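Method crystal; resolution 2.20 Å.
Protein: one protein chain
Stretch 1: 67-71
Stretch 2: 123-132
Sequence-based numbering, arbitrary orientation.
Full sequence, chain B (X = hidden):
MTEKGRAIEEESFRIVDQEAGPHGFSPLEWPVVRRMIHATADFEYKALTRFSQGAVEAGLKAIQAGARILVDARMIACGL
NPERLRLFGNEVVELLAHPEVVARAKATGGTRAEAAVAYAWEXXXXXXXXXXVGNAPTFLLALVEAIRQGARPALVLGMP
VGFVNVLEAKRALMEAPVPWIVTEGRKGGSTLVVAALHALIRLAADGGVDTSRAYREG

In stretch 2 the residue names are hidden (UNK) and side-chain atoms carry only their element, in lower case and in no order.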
ATOM      1  N   ALA B  67      16.351  15.843   5.152  1.00 33.72           N
ATOM      2  CA  ALA B  67      16.687  14.945   4.051  1.00 32.94           C
ATOM      3  C   ALA B  67      15.480  14.661   3.167  1.00 34.22           C
ATOM      4  O   ALA B  67      14.333  14.667   3.637  1.00 28.97           O
ATOM      5  CB  ALA B  67      17.235  13.646   4.598  1.00 35.74           C
ATOM      6  N   ARG B  68      15.742  14.430   1.883  1.00 32.46           N
ATOM      7  CA  ARG B  68      14.686  14.130   0.926  1.00 32.42           C
ATOM      8  C   ARG B  68      14.327  12.649   1.052  1.00 30.46           C
ATOM      9  O   ARG B  68      15.098  11.864   1.587  1.00 24.53           O
ATOM     10  CB  ARG B  68      15.152  14.375  -0.509  1.00 36.32           C
ATOM     11  CG  ARG B  68      15.409  15.809  -0.898  1.00 41.56           C
ATOM     12  CD  ARG B  68      15.426  15.898  -2.420  1.00 45.53           C
ATOM     13  NE  ARG B  68      15.819  17.212  -2.918  1.00 50.61           N
ATOM     14  CZ  ARG B  68      17.042  17.718  -2.815  1.00 50.74           C
ATOM     15  NH1 ARG B  68      18.010  17.025  -2.228  1.00 49.32           N
ATOM     16  NH2 ARG B  68      17.296  18.921  -3.304  1.00 53.15           N
ATOM     17  N   ILE B  69      13.156  12.279   0.548  1.00 27.31           N
ATOM     18  CA  ILE B  69      12.714  10.894   0.580  1.00 28.51           C
ATOM     19  C   ILE B  69      12.459  10.530  -0.873  1.00 25.01           C
ATOM     20  O   ILE B  69      11.597  11.110  -1.529  1.00 26.41           O
ATOM     21  CB  ILE B  69      11.426  10.760   1.451  1.00 31.38           C
ATOM     22  CG1 ILE B  69      11.769  11.097   2.909  1.00 30.37           C
ATOM     23  CG2 ILE B  69      10.831   9.359   1.342  1.00 30.50           C
ATOM     24  CD1 ILE B  69      10.564  11.412   3.769  1.00 30.80           C
ATOM     25  N   LEU B  70      13.245   9.595  -1.387  1.00 24.42           N
ATOM     26  CA  LEU B  70      13.111   9.167  -2.771  1.00 28.24           C
ATOM     27  C   LEU B  70      12.413   7.819  -2.741  1.00 27.28           C
ATOM     28  O   LEU B  70      12.838   6.912  -2.038  1.00 26.12           O
ATOM     29  CB  LEU B  70      14.494   9.032  -3.419  1.00 30.42           C
ATOM     30  CG  LEU B  70      15.476  10.155  -3.080  1.00 36.32           C
ATOM     31  CD1 LEU B  70      16.828   9.884  -3.723  1.00 41.05           C
ATOM     32  CD2 LEU B  70      14.917  11.464  -3.553  1.00 32.36           C
ATOM     33  N   VAL B  71      11.344   7.688  -3.509  1.00 28.14           N
ATOM     34  CA  VAL B  71      10.598   6.451  -3.495  1.00 29.81           C
ATOM     35  C   VAL B  71      10.386   5.883  -4.886  1.00 30.02           C
ATOM     36  O   VAL B  71      10.498   6.604  -5.885  1.00 29.54           O
ATOM     37  CB  VAL B  71       9.245   6.663  -2.750  1.00 27.46           C
ATOM     38  CG1 VAL B  71       9.526   7.117  -1.340  1.00 22.21           C
ATOM     39  CG2 VAL B  71       8.395   7.721  -3.451  1.00 23.99           C
ATOM     40  N   UNK B 123      21.574  14.254 -10.692  1.00 55.87           N
ATOM     41  CA  UNK B 123      20.975  15.442 -10.090  1.00 55.75           C
ATOM     42  C   UNK B 123      21.424  15.671  -8.659  1.00 54.45           C
ATOM     43  O   UNK B 123      21.071  16.678  -8.046  1.00 57.10           O
ATOM     44  c   UNK B 123      18.980  16.867 -12.082  1.00 62.29           C
ATOM     45  c   UNK B 123      18.333  16.982 -13.466  1.00 61.91           C
ATOM     46  n   UNK B 123      18.272  18.388 -13.956  1.00 60.70           N
ATOM     47  c   UNK B 123      18.831  15.457 -11.511  1.00 60.25           C
ATOM     48  c   UNK B 123      19.449  15.342 -10.126  1.00 56.73           C
ATOM     49  N   UNK B 124      22.203  14.737  -8.130  1.00 52.57           N
ATOM     50  CA  UNK B 124      22.668  14.856  -6.765  1.00 54.38           C
ATOM     51  C   UNK B 124      21.504  14.782  -5.797  1.00 55.03           C
ATOM     52  O   UNK B 124      21.187  15.762  -5.122  1.00 58.07           O
ATOM     53  N   UNK B 125      20.858  13.619  -5.737  1.00 53.70           N
ATOM     54  CA  UNK B 125      19.720  13.417  -4.849  1.00 49.08           C
ATOM     55  C   UNK B 125      19.926  12.230  -3.933  1.00 49.39           C
ATOM     56  O   UNK B 125      19.272  12.127  -2.898  1.00 51.48           O
ATOM     57  c   UNK B 125      17.950  14.327  -6.556  1.00 44.19           C
ATOM     58  c   UNK B 125      16.635  13.925  -7.211  1.00 44.36           C
ATOM     59  c   UNK B 125      18.436  13.192  -5.654  1.00 47.76           C
ATOM     60  c   UNK B 125      17.777  15.592  -5.751  1.00 40.82           C
ATOM     61  N   UNK B 126      20.839  11.340  -4.304  1.00 46.70           N
ATOM     62  CA  UNK B 126      21.094  10.147  -3.512  1.00 47.84           C
ATOM     63  C   UNK B 126      21.863  10.375  -2.235  1.00 50.34           C
ATOM     64  O   UNK B 126      21.661   9.666  -1.248  1.00 53.69           O
ATOM     65  c   UNK B 126      19.813   7.798  -4.939  1.00 42.63           C
ATOM     66  c   UNK B 126      21.957   7.436  -6.152  1.00 39.73           C
ATOM     67  c   UNK B 126      21.065   8.453  -5.477  1.00 43.58           C
ATOM     68  c   UNK B 126      21.838   9.104  -4.341  1.00 44.88           C
ATOM     69  N   UNK B 127      22.757  11.351  -2.245  1.00 52.85           N
ATOM     70  CA  UNK B 127      23.553  11.612  -1.063  1.00 52.94           C
ATOM     71  C   UNK B 127      22.763  12.360  -0.002  1.00 51.64           C
ATOM     72  O   UNK B 127      22.248  13.456  -0.241  1.00 51.63           O
ATOM     73  c   UNK B 127      24.827  12.365  -1.451  1.00 57.79           C
ATOM     74  o   UNK B 127      26.052  11.961  -3.462  1.00 63.59           O
ATOM     75  c   UNK B 127      25.750  11.527  -2.332  1.00 61.51           C
ATOM     76  o   UNK B 127      26.167  10.429  -1.896  1.00 61.61           O
ATOM     77  N   UNK B 128      22.668  11.733   1.169  1.00 49.79           N
ATOM     78  CA  UNK B 128      21.938  12.301   2.288  1.00 47.13           C
ATOM     79  C   UNK B 128      20.468  11.917   2.272  1.00 44.19           C
ATOM     80  O   UNK B 128      19.720  12.245   3.190  1.00 45.45           O
ATOM     81  N   UNK B 129      20.054  11.196   1.238  1.00 40.95           N
ATOM     82  CA  UNK B 129      18.656  10.815   1.103  1.00 36.66           C
ATOM     83  C   UNK B 129      18.233   9.494   1.723  1.00 36.11           C
ATOM     84  O   UNK B 129      19.045   8.593   1.945  1.00 36.45           O
ATOM     85  c   UNK B 129      18.267  10.829  -0.357  1.00 38.63           C
ATOM     86  N   UNK B 130      16.941   9.411   2.028  1.00 30.85           N
ATOM     87  CA  UNK B 130      16.348   8.207   2.572  1.00 27.07           C
ATOM     88  C   UNK B 130      15.632   7.642   1.358  1.00 26.78           C
ATOM     89  O   UNK B 130      14.798   8.318   0.760  1.00 27.73           O
ATOM     90  c   UNK B 130      15.191   9.618   6.001  1.00 25.93           C
ATOM     91  c   UNK B 130      15.329   8.526   3.689  1.00 23.86           C
ATOM     92  c   UNK B 130      16.078   8.973   4.944  1.00 22.50           C
ATOM     93  c   UNK B 130      14.493   7.276   4.006  1.00 21.57           C
ATOM     94  N   UNK B 131      15.980   6.420   0.978  1.00 27.64           N
ATOM     95  CA  UNK B 131      15.383   5.791  -0.187  1.00 28.54           C
ATOM     96  C   UNK B 131      14.394   4.707   0.199  1.00 28.71           C
ATOM     97  O   UNK B 131      14.715   3.810   0.972  1.00 28.62           O
ATOM     98  c   UNK B 131      17.507   6.237  -1.445  1.00 29.18           C
ATOM     99  c   UNK B 131      15.816   4.634  -2.360  1.00 29.37           C
ATOM    100  c   UNK B 131      16.461   5.175  -1.095  1.00 28.91           C
ATOM    101  N   UNK B 132      13.186   4.803  -0.346  1.00 26.70           N
ATOM    102  CA  UNK B 132      12.152   3.835  -0.037  1.00 22.54           C
ATOM    103  C   UNK B 132      11.759   3.006  -1.236  1.00 23.13           C
ATOM    104  O   UNK B 132      11.216   3.521  -2.218  1.00 23.14           O
TER
HETATM  105  O   HOH W   1      20.638  18.617  -3.625  1.00 49.27           O

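Position 123 carries four carbons in an unbranched row ending in a nitrogen, and its side chain is out of reach of stretch 1; it is Lys123. Position 124 has no side-chain atoms. It leaves the preceding helix with a phi of 65° in a Schellman motif, a conformation that favours glycine, and Gly124 it is. Its carbonyl oxygen accepts a hydrogen bond from water 1 (Gly124 O to water O, 3.3 Å), which in turn accepts a weak one from Arg68 NH2 (3.4 Å to the water O).

At position 125 four carbons fork at the second, and one terminal carbon lies over a face of the Arg68 guanidinium. The pattern is that of leucine: Leu125 CD2 is 3.7 Å from Arg68 CZ, while the backbone Leu125 O is 3.4 Å from Leu70 CD1. Position 126 shows the same four carbons and the same fork. Its CB points away from stretch 1, yet the end of the side chain returns to touch Leu70; this is Leu126, with CD2 3.8 Å from Leu70 CD1.

Position 127 has two carbons, the second bearing two oxygens; its CA-to-CB bond points away from stretch 1, which it does not touch; it is Asp127. Position 128 lacks side-chain atoms. Its phi of 88° and psi of -3° would jam a CB against the preceding carbonyl oxygen, so the residue is Gly128; its O approaches Ala67 CB at 3.2 Å. A single carbon at position 129, its CB, packs 3.8 Å from Leu70 CD1; this is Ala129, which closes a type II turn begun at Leu126.

Position 130 has four carbons forked at the first, with one arm two carbons long, and its CB lies 4.5 Å from Ile69 CG1: Ile130. Position 131 has one carbon carrying two more, one of which approaches Leu70; hence Val131, with CG2 4.4 Å from Leu70 CD1. Position 132 has none; an ideal CB there would sit a tight 3.5 Å from Val71 CG1, consistent with Gly132.

The contact is a parallel strand pairing extended by the turn before it. Ile130 N donates to Arg68 O (3.1 Å), Leu70 N to Ile130 O (2.9 Å) and Gly132 N to Leu70 O (2.7 Å), so Leu70 and Ile130 each use both N and O toward the other strand, Leu70 bonding to Ile130 and Gly132, Ile130 to Arg68 and Leu70. Ile69 and Ile130 share one sheet face, Leu70 and Val131 the other. There Leu70 CD1 reaches into a pocket of Leu125, Leu126, Ala129 and Val131, joining the turn to the sheet.

Stretch 2 (123-132) KGLLDGAIVG
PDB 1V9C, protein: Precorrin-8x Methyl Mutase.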